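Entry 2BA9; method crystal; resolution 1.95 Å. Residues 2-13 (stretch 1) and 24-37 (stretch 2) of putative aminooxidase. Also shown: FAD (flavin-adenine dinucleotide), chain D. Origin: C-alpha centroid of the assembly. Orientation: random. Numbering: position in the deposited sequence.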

ATOM      1  N   SER A   2      -0.058  17.954 -21.927  1.00 35.33           N
ATOM      2  CA  SER A   2      -0.775  18.021 -23.222  1.00 35.40           C
ATOM      3  C   SER A   2      -2.258  18.381 -23.004  1.00 35.25           C
ATOM      4  O   SER A   2      -3.043  18.455 -23.963  1.00 35.68           O
ATOM      5  N   ILE A   3      -2.624  18.610 -21.741  1.00 34.70           N
ATOM      6  CA  ILE A   3      -3.958  19.068 -21.361  1.00 34.01           C
ATOM      7  C   ILE A   3      -3.926  20.590 -21.182  1.00 33.25           C
ATOM      8  O   ILE A   3      -2.928  21.142 -20.735  1.00 32.71           O
ATOM      9  N   SER A   4      -5.024  21.260 -21.525  1.00 32.75           N
ATOM     10  CA  SER A   4      -5.162  22.701 -21.290  1.00 32.44           C
ATOM     11  C   SER A   4      -5.372  23.004 -19.794  1.00 32.02           C
ATOM     12  O   SER A   4      -6.040  22.249 -19.097  1.00 31.68           O
ATOM     13  N   LYS A   5      -4.813  24.115 -19.315  1.00 31.83           N
ATOM     14  CA  LYS A   5      -4.918  24.496 -17.888  1.00 31.78           C
ATOM     15  C   LYS A   5      -6.337  24.901 -17.490  1.00 31.65           C
ATOM     16  O   LYS A   5      -6.679  24.896 -16.294  1.00 31.87           O
ATOM     17  N   ASP A   6      -7.152  25.275 -18.478  1.00 31.07           N
ATOM     18  CA  ASP A   6      -8.574  25.541 -18.239  1.00 30.71           C
ATOM     19  C   ASP A   6      -9.405  24.249 -18.221  1.00 29.96           C
ATOM     20  O   ASP A   6     -10.636  24.291 -18.219  1.00 29.80           O
ATOM     21  N   SER A   7      -8.737  23.099 -18.225  1.00 29.30           N
ATOM     22  CA  SER A   7      -9.446  21.845 -18.122  1.00 28.92           C
ATOM     23  C   SER A   7      -9.993  21.701 -16.713  1.00 28.73           C
ATOM     24  O   SER A   7      -9.290  21.967 -15.722  1.00 28.89           O
ATOM     25  N   ARG A   8     -11.267  21.328 -16.646  1.00 28.34           N
ATOM     26  CA  ARG A   8     -11.910  20.942 -15.410  1.00 28.20           C
ATOM     27  C   ARG A   8     -11.568  19.496 -15.169  1.00 27.75           C
ATOM     28  O   ARG A   8     -11.962  18.630 -15.935  1.00 28.01           O
ATOM     29  N   ILE A   9     -10.835  19.244 -14.091  1.00 27.54           N
ATOM     30  CA  ILE A   9     -10.316  17.924 -13.797  1.00 26.84           C
ATOM     31  C   ILE A   9     -10.985  17.380 -12.540  1.00 26.42           C
ATOM     32  O   ILE A   9     -11.007  18.041 -11.499  1.00 26.85           O
ATOM     33  N   ALA A  10     -11.551  16.184 -12.652  1.00 25.70           N
ATOM     34  CA  ALA A  10     -12.208  15.517 -11.528  1.00 25.56           C
ATOM     35  C   ALA A  10     -11.291  14.411 -11.054  1.00 25.18           C
ATOM     36  O   ALA A  10     -10.963  13.499 -11.818  1.00 25.35           O
ATOM     37  N   ILE A  11     -10.849  14.517  -9.805  1.00 24.73           N
ATOM     38  CA  ILE A  11     -10.017  13.495  -9.176  1.00 24.57           C
ATOM     39  C   ILE A  11     -10.891  12.634  -8.266  1.00 24.69           C
ATOM     40  O   ILE A  11     -11.511  13.151  -7.324  1.00 24.76           O
ATOM     41  N   ILE A  12     -10.966  11.327  -8.537  1.00 24.70           N
ATOM     42  CA  ILE A  12     -11.755  10.438  -7.645  1.00 24.55           C
ATOM     43  C   ILE A  12     -10.858   9.764  -6.605  1.00 24.10           C
ATOM     44  O   ILE A  12      -9.864   9.124  -6.965  1.00 24.21           O
ATOM     45  N   GLY A  13     -11.240   9.913  -5.335  1.00 24.16           N
ATOM     46  CA  GLY A  13     -10.475   9.411  -4.189  1.00 24.68           C
ATOM     47  C   GLY A  13      -9.638  10.515  -3.565  1.00 24.64           C
ATOM     48  O   GLY A  13      -8.857  11.157  -4.264  1.00 24.92           O
ATOM     49  N   TYR A  24       0.033  18.232  -7.180  1.00 24.32           N
ATOM     50  CA  TYR A  24       0.978  18.371  -8.294  1.00 24.25           C
ATOM     51  C   TYR A  24       0.349  18.972  -9.543  1.00 24.53           C
ATOM     52  O   TYR A  24       1.048  19.597 -10.359  1.00 24.20           O
ATOM     53  N   LEU A  25      -0.962  18.807  -9.694  1.00 24.51           N
ATOM     54  CA  LEU A  25      -1.680  19.519 -10.748  1.00 24.89           C
ATOM     55  C   LEU A  25      -1.661  21.015 -10.435  1.00 25.13           C
ATOM     56  O   LEU A  25      -1.297  21.832 -11.291  1.00 24.83           O
ATOM     57  N   GLU A  26      -2.040  21.355  -9.203  1.00 25.12           N
ATOM     58  CA  GLU A  26      -2.024  22.737  -8.746  1.00 25.26           C
ATOM     59  C   GLU A  26      -0.670  23.375  -9.061  1.00 25.22           C
ATOM     60  O   GLU A  26      -0.612  24.432  -9.682  1.00 25.18           O
ATOM     61  N   GLN A  27       0.404  22.704  -8.648  1.00 25.45           N
ATOM     62  CA  GLN A  27       1.777  23.215  -8.808  1.00 25.42           C
ATOM     63  C   GLN A  27       2.249  23.368 -10.263  1.00 25.63           C
ATOM     64  O   GLN A  27       3.113  24.195 -10.551  1.00 24.89           O
ATOM     65  N   ALA A  28       1.653  22.590 -11.166  1.00 26.19           N
ATOM     66  CA  ALA A  28       1.902  22.698 -12.610  1.00 26.50           C
ATOM     67  C   ALA A  28       1.039  23.765 -13.280  1.00 26.79           C
ATOM     68  O   ALA A  28       1.186  24.019 -14.482  1.00 27.23           O
ATOM     69  N   GLY A  29       0.141  24.385 -12.521  1.00 26.61           N
ATOM     70  CA  GLY A  29      -0.692  25.469 -13.040  1.00 26.67           C
ATOM     71  C   GLY A  29      -2.084  25.042 -13.469  1.00 26.78           C
ATOM     72  O   GLY A  29      -2.769  25.772 -14.185  1.00 26.40           O
ATOM     73  N   PHE A  30      -2.500  23.860 -13.032  1.00 27.19           N
ATOM     74  CA  PHE A  30      -3.859  23.375 -13.270  1.00 27.58           C
ATOM     75  C   PHE A  30      -4.716  23.659 -12.021  1.00 27.55           C
ATOM     76  O   PHE A  30      -4.697  22.890 -11.042  1.00 27.29           O
ATOM     77  N   HIS A  31      -5.472  24.760 -12.054  1.00 27.73           N
ATOM     78  CA  HIS A  31      -6.215  25.240 -10.862  1.00 27.89           C
ATOM     79  C   HIS A  31      -7.704  24.869 -10.785  1.00 27.97           C
ATOM     80  O   HIS A  31      -8.369  25.153  -9.780  1.00 27.60           O
ATOM     81  N   ASP A  32      -8.234  24.280 -11.848  1.00 28.11           N
ATOM     82  CA  ASP A  32      -9.643  23.890 -11.896  1.00 28.08           C
ATOM     83  C   ASP A  32      -9.744  22.376 -11.726  1.00 27.72           C
ATOM     84  O   ASP A  32     -10.155  21.651 -12.619  1.00 27.88           O
ATOM     85  N   TYR A  33      -9.356  21.910 -10.550  1.00 27.73           N
ATOM     86  CA  TYR A  33      -9.481  20.510 -10.215  1.00 27.35           C
ATOM     87  C   TYR A  33     -10.471  20.383  -9.067  1.00 27.08           C
ATOM     88  O   TYR A  33     -10.661  21.321  -8.288  1.00 26.92           O
ATOM     89  N   THR A  34     -11.118  19.226  -8.990  1.00 26.51           N
ATOM     90  CA  THR A  34     -12.008  18.888  -7.886  1.00 26.35           C
ATOM     91  C   THR A  34     -11.695  17.460  -7.469  1.00 25.96           C
ATOM     92  O   THR A  34     -11.612  16.574  -8.326  1.00 25.93           O
ATOM     93  N   ILE A  35     -11.493  17.250  -6.167  1.00 25.23           N
ATOM     94  CA  ILE A  35     -11.283  15.915  -5.620  1.00 25.14           C
ATOM     95  C   ILE A  35     -12.561  15.399  -4.965  1.00 24.84           C
ATOM     96  O   ILE A  35     -13.131  16.049  -4.085  1.00 25.32           O
ATOM     97  N   LEU A  36     -13.001  14.218  -5.381  1.00 24.90           N
ATOM     98  CA  LEU A  36     -14.260  13.646  -4.890  1.00 24.80           C
ATOM     99  C   LEU A  36     -14.018  12.403  -4.020  1.00 25.10           C
ATOM    100  O   LEU A  36     -13.530  11.372  -4.507  1.00 24.91           O
ATOM    101  N   GLU A  37     -14.378  12.523  -2.736  1.00 25.40           N
ATOM    102  CA  GLU A  37     -14.160  11.489  -1.724  1.00 25.38           C
ATOM    103  C   GLU A  37     -15.475  10.951  -1.200  1.00 25.87           C
ATOM    104  O   GLU A  37     -16.358  11.720  -0.814  1.00 25.90           O
TER

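Parallel β-strands illustrate a general principle: the backbone sets the register, and alternate side chains then pack in layers on the two sides of the sheet. In this putative aminooxidase, strand 9-12 runs parallel to strand 33-36, tied by a ladder in which Ile 9 N donates to Asp 32 O (2.9 Å), Thr 34 N to Ile 9 O (2.8 Å), Ile 11 N to Thr 34 O (2.6 Å), Leu 36 N to Ile 11 O (2.7 Å) and Gly 13 N to Leu 36 O (2.8 Å).

The packing centres on Phe 30, Lys 5 and Ile 11, with Ile 9 close behind. Phe 30 (chi1 m) starts sideways from the backbone, but its ring reaches across to the first stretch. Lys 5, with chi1 m and chi2 m, lays its aliphatic portion over one ring face, CD lying 3.4 Å from the Phe 30 ring centroid in a CH-pi contact. Its ammonium group continues past the ring, and Lys 5 NZ donates to Ala 28 O at 3.2 Å, so one long side chain serves both an apolar and a polar partner. Ser 4 O and Ile 3 O meet the ring edge, at 3.3 Å from Phe 30 CE1 and 3.4 Å from Phe 30 CZ respectively.

Ile 9 and Ile 11 project from the same sheet face as Tyr 33 and Ile 35. Ile 9 (m, t) extends CD1 to within 3.9 Å of Phe 30 CD1 and 4.1 Å of Leu 25 CD2, joining the ring to the helix. Ile 11, m at chi1 with chi2 at 148°, brings CD1 4.0 Å from both Leu 25 CD1 and Tyr 33 CB, while its CB lies 3.9 Å from Ile 35 CG1. Leu 25 (m, t) thus receives both isoleucines. Tyr 33 takes chi1 p, and its end leads away from the first stretch, where Tyr 33 OH donates to Glu 26 OE1 at 2.5 Å.

The other face carries Ala 10, Ile 12, Thr 34 and Leu 36; there Ile 12 CD1 meets Leu 36 CD1 at 3.6 Å.

Water completes the polar margin. Water 1 donates to Lys 5 O (2.8 Å) and Ser 7 O (2.6 Å) and accepts from Asp 32 N (2.8 Å), while water 2 bridges Asp 6 O (2.8 Å) and Asp 32 OD2 (2.7 Å). Beyond the strands, FAD O3B and O2B donate to Glu 37 OE1 (2.6 Å) and Glu 37 OE2 (2.5 Å), respectively. Gly 13 CA approaches FAD O4B to 3.3 Å, and a CB there would clash with that oxygen.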

ATOM      1  CB  SER A   2      -0.632  16.689 -23.959  1.00 35.55           C
ATOM      2  OG  SER A   2       0.516  15.977 -23.508  1.00 36.20           O
ATOM      3  CB  ILE A   3      -4.417  18.406 -20.010  1.00 33.95           C
ATOM      4  CG1 ILE A   3      -4.306  16.868 -20.057  1.00 34.28           C
ATOM      5  CG2 ILE A   3      -5.821  18.829 -19.638  1.00 33.73           C
ATOM      6  CD1 ILE A   3      -5.068  16.195 -21.170  1.00 34.47           C
ATOM      7  CB  SER A   4      -6.323  23.250 -22.128  1.00 32.60           C
ATOM      8  OG  SER A   4      -6.628  24.591 -21.799  1.00 31.86           O
ATOM      9  CB  LYS A   5      -3.981  25.659 -17.531  1.00 31.96           C
ATOM     10  CG  LYS A   5      -2.532  25.511 -17.981  1.00 32.20           C
ATOM     11  CD  LYS A   5      -1.835  24.386 -17.270  1.00 32.38           C
ATOM     12  CE  LYS A   5      -0.418  24.205 -17.799  1.00 32.95           C
ATOM     13  NZ  LYS A   5       0.462  25.296 -17.333  1.00 32.11           N
ATOM     14  CB  ASP A   6      -9.125  26.562 -19.253  1.00 30.78           C
ATOM     15  CG  ASP A   6      -9.416  25.964 -20.633  1.00 31.93           C
ATOM     16  OD1 ASP A   6      -8.910  24.871 -20.967  1.00 32.54           O
ATOM     17  OD2 ASP A   6     -10.160  26.618 -21.401  1.00 34.06           O
ATOM     18  CB  SER A   7      -8.547  20.661 -18.478  1.00 28.94           C
ATOM     19  OG  SER A   7      -8.179  20.699 -19.849  1.00 27.90           O
ATOM     20  CB  ARG A   8     -13.422  21.087 -15.514  1.00 28.15           C
ATOM     21  CG  ARG A   8     -13.892  22.503 -15.677  1.00 28.66           C
ATOM     22  CD  ARG A   8     -15.318  22.533 -16.190  1.00 29.76           C
ATOM     23  NE  ARG A   8     -15.406  22.040 -17.564  1.00 30.08           N
ATOM     24  CZ  ARG A   8     -16.535  21.647 -18.152  1.00 31.21           C
ATOM     25  NH1 ARG A   8     -17.694  21.700 -17.504  1.00 32.20           N
ATOM     26  NH2 ARG A   8     -16.510  21.212 -19.406  1.00 31.46           N
ATOM     27  CB  ILE A   9      -8.796  17.971 -13.603  1.00 26.82           C
ATOM     28  CG1 ILE A   9      -8.115  18.489 -14.881  1.00 27.26           C
ATOM     29  CG2 ILE A   9      -8.285  16.598 -13.216  1.00 26.04           C
ATOM     30  CD1 ILE A   9      -6.684  18.949 -14.683  1.00 27.39           C
ATOM     31  CB  ALA A  10     -13.561  14.957 -11.942  1.00 25.47           C
ATOM     32  CB  ILE A  11      -8.842  14.139  -8.369  1.00 24.16           C
ATOM     33  CG1 ILE A  11      -7.889  14.896  -9.325  1.00 24.46           C
ATOM     34  CG2 ILE A  11      -8.088  13.073  -7.577  1.00 23.48           C
ATOM     35  CD1 ILE A  11      -7.207  16.138  -8.727  1.00 23.09           C
ATOM     36  CB  ILE A  12     -12.558   9.360  -8.466  1.00 24.50           C
ATOM     37  CG1 ILE A  12     -13.233   9.999  -9.664  1.00 24.62           C
ATOM     38  CG2 ILE A  12     -13.573   8.736  -7.561  1.00 24.64           C
ATOM     39  CD1 ILE A  12     -14.398  11.003  -9.355  1.00 24.97           C
ATOM     40  CB  TYR A  24       1.689  17.042  -8.591  1.00 24.47           C
ATOM     41  CG  TYR A  24       2.736  16.732  -7.535  1.00 24.93           C
ATOM     42  CD1 TYR A  24       3.932  17.449  -7.474  1.00 25.91           C
ATOM     43  CD2 TYR A  24       2.516  15.753  -6.581  1.00 26.22           C
ATOM     44  CE1 TYR A  24       4.882  17.184  -6.474  1.00 25.45           C
ATOM     45  CE2 TYR A  24       3.452  15.481  -5.593  1.00 25.38           C
ATOM     46  CZ  TYR A  24       4.623  16.189  -5.540  1.00 25.49           C
ATOM     47  OH  TYR A  24       5.516  15.886  -4.537  1.00 25.02           O
ATOM     48  CB  LEU A  25      -3.116  18.990 -10.908  1.00 24.94           C
ATOM     49  CG  LEU A  25      -3.221  17.714 -11.759  1.00 24.63           C
ATOM     50  CD1 LEU A  25      -4.557  16.989 -11.560  1.00 24.12           C
ATOM     51  CD2 LEU A  25      -3.003  18.039 -13.237  1.00 24.14           C
ATOM     52  CB  GLU A  26      -2.306  22.811  -7.246  1.00 25.19           C
ATOM     53  CG  GLU A  26      -2.578  24.218  -6.741  1.00 25.78           C
ATOM     54  CD  GLU A  26      -2.878  24.251  -5.258  1.00 25.10           C
ATOM     55  OE1 GLU A  26      -3.879  23.649  -4.843  1.00 24.26           O
ATOM     56  OE2 GLU A  26      -2.117  24.900  -4.517  1.00 24.11           O
ATOM     57  CB  GLN A  27       2.758  22.351  -8.005  1.00 25.49           C
ATOM     58  CG  GLN A  27       2.595  22.522  -6.497  1.00 24.51           C
ATOM     59  CD  GLN A  27       3.530  21.655  -5.673  1.00 24.90           C
ATOM     60  OE1 GLN A  27       3.629  21.826  -4.463  1.00 25.97           O
ATOM     61  NE2 GLN A  27       4.219  20.725  -6.321  1.00 23.26           N
ATOM     62  CB  ALA A  28       1.661  21.344 -13.289  1.00 26.62           C
ATOM     63  CB  PHE A  30      -3.838  21.871 -13.603  1.00 27.67           C
ATOM     64  CG  PHE A  30      -3.234  21.543 -14.958  1.00 28.47           C
ATOM     65  CD1 PHE A  30      -4.043  21.396 -16.082  1.00 27.76           C
ATOM     66  CD2 PHE A  30      -1.857  21.363 -15.100  1.00 29.17           C
ATOM     67  CE1 PHE A  30      -3.499  21.081 -17.315  1.00 28.50           C
ATOM     68  CE2 PHE A  30      -1.293  21.046 -16.347  1.00 28.59           C
ATOM     69  CZ  PHE A  30      -2.115  20.903 -17.454  1.00 28.77           C
ATOM     70  CB  HIS A  31      -6.127  26.760 -10.774  1.00 28.18           C
ATOM     71  CG  HIS A  31      -4.733  27.284 -10.764  1.00 29.19           C
ATOM     72  ND1 HIS A  31      -3.915  27.196  -9.658  1.00 30.27           N
ATOM     73  CD2 HIS A  31      -4.012  27.912 -11.723  1.00 29.40           C
ATOM     74  CE1 HIS A  31      -2.746  27.748  -9.938  1.00 31.13           C
ATOM     75  NE2 HIS A  31      -2.779  28.190 -11.184  1.00 30.42           N
ATOM     76  CB  ASP A  32     -10.271  24.353 -13.213  1.00 28.12           C
ATOM     77  CG  ASP A  32     -11.775  24.230 -13.229  1.00 29.11           C
ATOM     78  OD1 ASP A  32     -12.368  23.596 -12.321  1.00 31.47           O
ATOM     79  OD2 ASP A  32     -12.373  24.785 -14.175  1.00 30.77           O
ATOM     80  CB  TYR A  33      -8.116  19.900  -9.847  1.00 27.54           C
ATOM     81  CG  TYR A  33      -7.512  20.467  -8.583  1.00 27.62           C
ATOM     82  CD1 TYR A  33      -7.836  19.943  -7.325  1.00 27.49           C
ATOM     83  CD2 TYR A  33      -6.626  21.542  -8.639  1.00 28.42           C
ATOM     84  CE1 TYR A  33      -7.288  20.478  -6.165  1.00 26.39           C
ATOM     85  CE2 TYR A  33      -6.077  22.076  -7.491  1.00 27.56           C
ATOM     86  CZ  TYR A  33      -6.414  21.543  -6.258  1.00 27.09           C
ATOM     87  OH  TYR A  33      -5.857  22.090  -5.125  1.00 27.47           O
ATOM     88  CB  THR A  34     -13.506  18.977  -8.307  1.00 26.49           C
ATOM     89  OG1 THR A  34     -13.827  20.331  -8.653  1.00 28.16           O
ATOM     90  CG2 THR A  34     -14.439  18.532  -7.176  1.00 26.20           C
ATOM     91  CB  ILE A  35     -10.148  15.865  -4.582  1.00 25.10           C
ATOM     92  CG1 ILE A  35      -8.831  16.390  -5.158  1.00 25.47           C
ATOM     93  CG2 ILE A  35      -9.949  14.417  -4.099  1.00 25.14           C
ATOM     94  CD1 ILE A  35      -7.825  16.852  -4.069  1.00 23.81           C
ATOM     95  CB  LEU A  36     -15.178  13.302  -6.063  1.00 24.40           C
ATOM     96  CG  LEU A  36     -15.543  14.441  -7.004  1.00 23.61           C
ATOM     97  CD1 LEU A  36     -16.250  13.890  -8.231  1.00 21.19           C
ATOM     98  CD2 LEU A  36     -16.402  15.471  -6.296  1.00 23.27           C
ATOM     99  CB  GLU A  37     -13.356  12.059  -0.556  1.00 25.60           C
ATOM    100  CG  GLU A  37     -13.260  11.176   0.664  1.00 24.38           C
ATOM    101  CD  GLU A  37     -12.627   9.811   0.414  1.00 25.21           C
ATOM    102  OE1 GLU A  37     -11.602   9.707  -0.295  1.00 25.57           O
ATOM    103  OE2 GLU A  37     -13.142   8.831   0.976  1.00 25.60           O
TER
HETATM  104  PA  FAD D 500      -6.304   4.600  -0.516  1.00 19.59           P
HETATM  105  O1A FAD D 500      -5.332   4.936   0.576  1.00 19.96           O
HETATM  106  O2A FAD D 500      -7.080   3.309  -0.364  1.00 19.83           O
HETATM  107  O5B FAD D 500      -7.392   5.772  -0.607  1.00 20.92           O
HETATM  108  C5B FAD D 500      -8.369   5.674  -1.616  1.00 23.05           C
HETATM  109  C4B FAD D 500      -9.440   6.724  -1.405  1.00 23.62           C
HETATM  110  O4B FAD D 500     -10.385   6.627  -2.452  1.00 24.57           O
HETATM  111  C3B FAD D 500     -10.166   6.541  -0.071  1.00 23.93           C
HETATM  112  O3B FAD D 500     -10.144   7.747   0.657  1.00 23.63           O
HETATM  113  C2B FAD D 500     -11.555   6.109  -0.478  1.00 24.35           C
HETATM  114  O2B FAD D 500     -12.552   6.450   0.486  1.00 24.46           O
HETATM  115  C1B FAD D 500     -11.670   6.729  -1.882  1.00 24.38           C
HETATM  116  N9A FAD D 500     -12.697   6.026  -2.671  1.00 23.97           N
HETATM  117  C8A FAD D 500     -12.785   4.672  -2.918  1.00 24.64           C
HETATM  118  N7A FAD D 500     -13.898   4.435  -3.668  1.00 23.58           N
HETATM  119  C5A FAD D 500     -14.519   5.625  -3.902  1.00 24.46           C
HETATM  120  C6A FAD D 500     -15.696   5.982  -4.590  1.00 23.92           C
HETATM  121  N6A FAD D 500     -16.229   5.105  -5.501  1.00 23.78           N
HETATM  122  N1A FAD D 500     -16.044   7.326  -4.667  1.00 24.67           N
HETATM  123  C2A FAD D 500     -15.293   8.303  -4.029  1.00 25.15           C
HETATM  124  N3A FAD D 500     -14.139   7.937  -3.349  1.00 24.60           N
HETATM  125  C4A FAD D 500     -13.768   6.629  -3.268  1.00 24.25           C
HETATM  126  N1  FAD D 500       2.125   2.345   3.024  1.00 25.89           N
HETATM  127  C2  FAD D 500       3.456   2.678   3.172  1.00 28.77           C
HETATM  128  O2  FAD D 500       3.989   3.447   2.373  1.00 25.85           O
HETATM  129  N3  FAD D 500       4.192   2.123   4.201  1.00 29.83           N
HETATM  130  C4  FAD D 500       3.593   1.263   5.097  1.00 29.28           C
HETATM  131  O4  FAD D 500       4.279   0.797   6.021  1.00 30.85           O
HETATM  132  C4X FAD D 500       2.241   0.935   4.958  1.00 27.21           C
HETATM  133  N5  FAD D 500       1.612   0.057   5.824  1.00 24.38           N
HETATM  134  C5X FAD D 500       0.245  -0.144   5.791  1.00 24.27           C
HETATM  135  C6  FAD D 500      -0.381  -0.921   6.764  1.00 23.47           C
HETATM  136  C7  FAD D 500      -1.764  -1.083   6.740  1.00 23.93           C
HETATM  137  C7M FAD D 500      -2.406  -1.913   7.815  1.00 23.84           C
HETATM  138  C8  FAD D 500      -2.516  -0.479   5.736  1.00 23.67           C
HETATM  139  C8M FAD D 500      -4.006  -0.625   5.664  1.00 22.83           C
HETATM  140  C9  FAD D 500      -1.881   0.290   4.765  1.00 23.66           C
HETATM  141  C9A FAD D 500      -0.496   0.460   4.773  1.00 24.16           C
HETATM  142  N10 FAD D 500       0.171   1.215   3.790  1.00 23.80           N
HETATM  143  C10 FAD D 500       1.510   1.505   3.920  1.00 25.30           C
HETATM  144  C1' FAD D 500      -0.437   1.428   2.444  1.00 20.63           C
HETATM  145  C2' FAD D 500      -0.927   2.859   2.259  1.00 19.91           C
HETATM  146  O2' FAD D 500      -1.706   3.305   3.364  1.00 21.29           O
HETATM  147  C3' FAD D 500      -1.728   2.903   0.967  1.00 20.46           C
HETATM  148  O3' FAD D 500      -0.961   2.313  -0.085  1.00 20.43           O
HETATM  149  C4' FAD D 500      -2.127   4.328   0.622  1.00 20.53           C
HETATM  150  O4' FAD D 500      -3.109   4.823   1.525  1.00 24.59           O
HETATM  151  C5' FAD D 500      -2.622   4.355  -0.817  1.00 21.46           C
HETATM  152  O5' FAD D 500      -3.278   5.563  -1.079  1.00 20.30           O
HETATM  153  P   FAD D 500      -4.362   5.652  -2.280  1.00 20.53           P
HETATM  154  O1P FAD D 500      -4.982   7.036  -2.331  1.00 20.58           O
HETATM  155  O2P FAD D 500      -3.669   5.290  -3.548  1.00 23.73           O
HETATM  156  O3P FAD D 500      -5.523   4.604  -1.920  1.00 21.28           O
HETATM  157  O   HOH W   1      -7.412  23.110 -14.252  1.00 24.68           O
HETATM  158  O   HOH W   2     -11.435  26.142 -16.263  1.00 31.13           O
HETATM  159  O   HOH W   3     -13.162  20.441 -11.208  1.00 28.00           O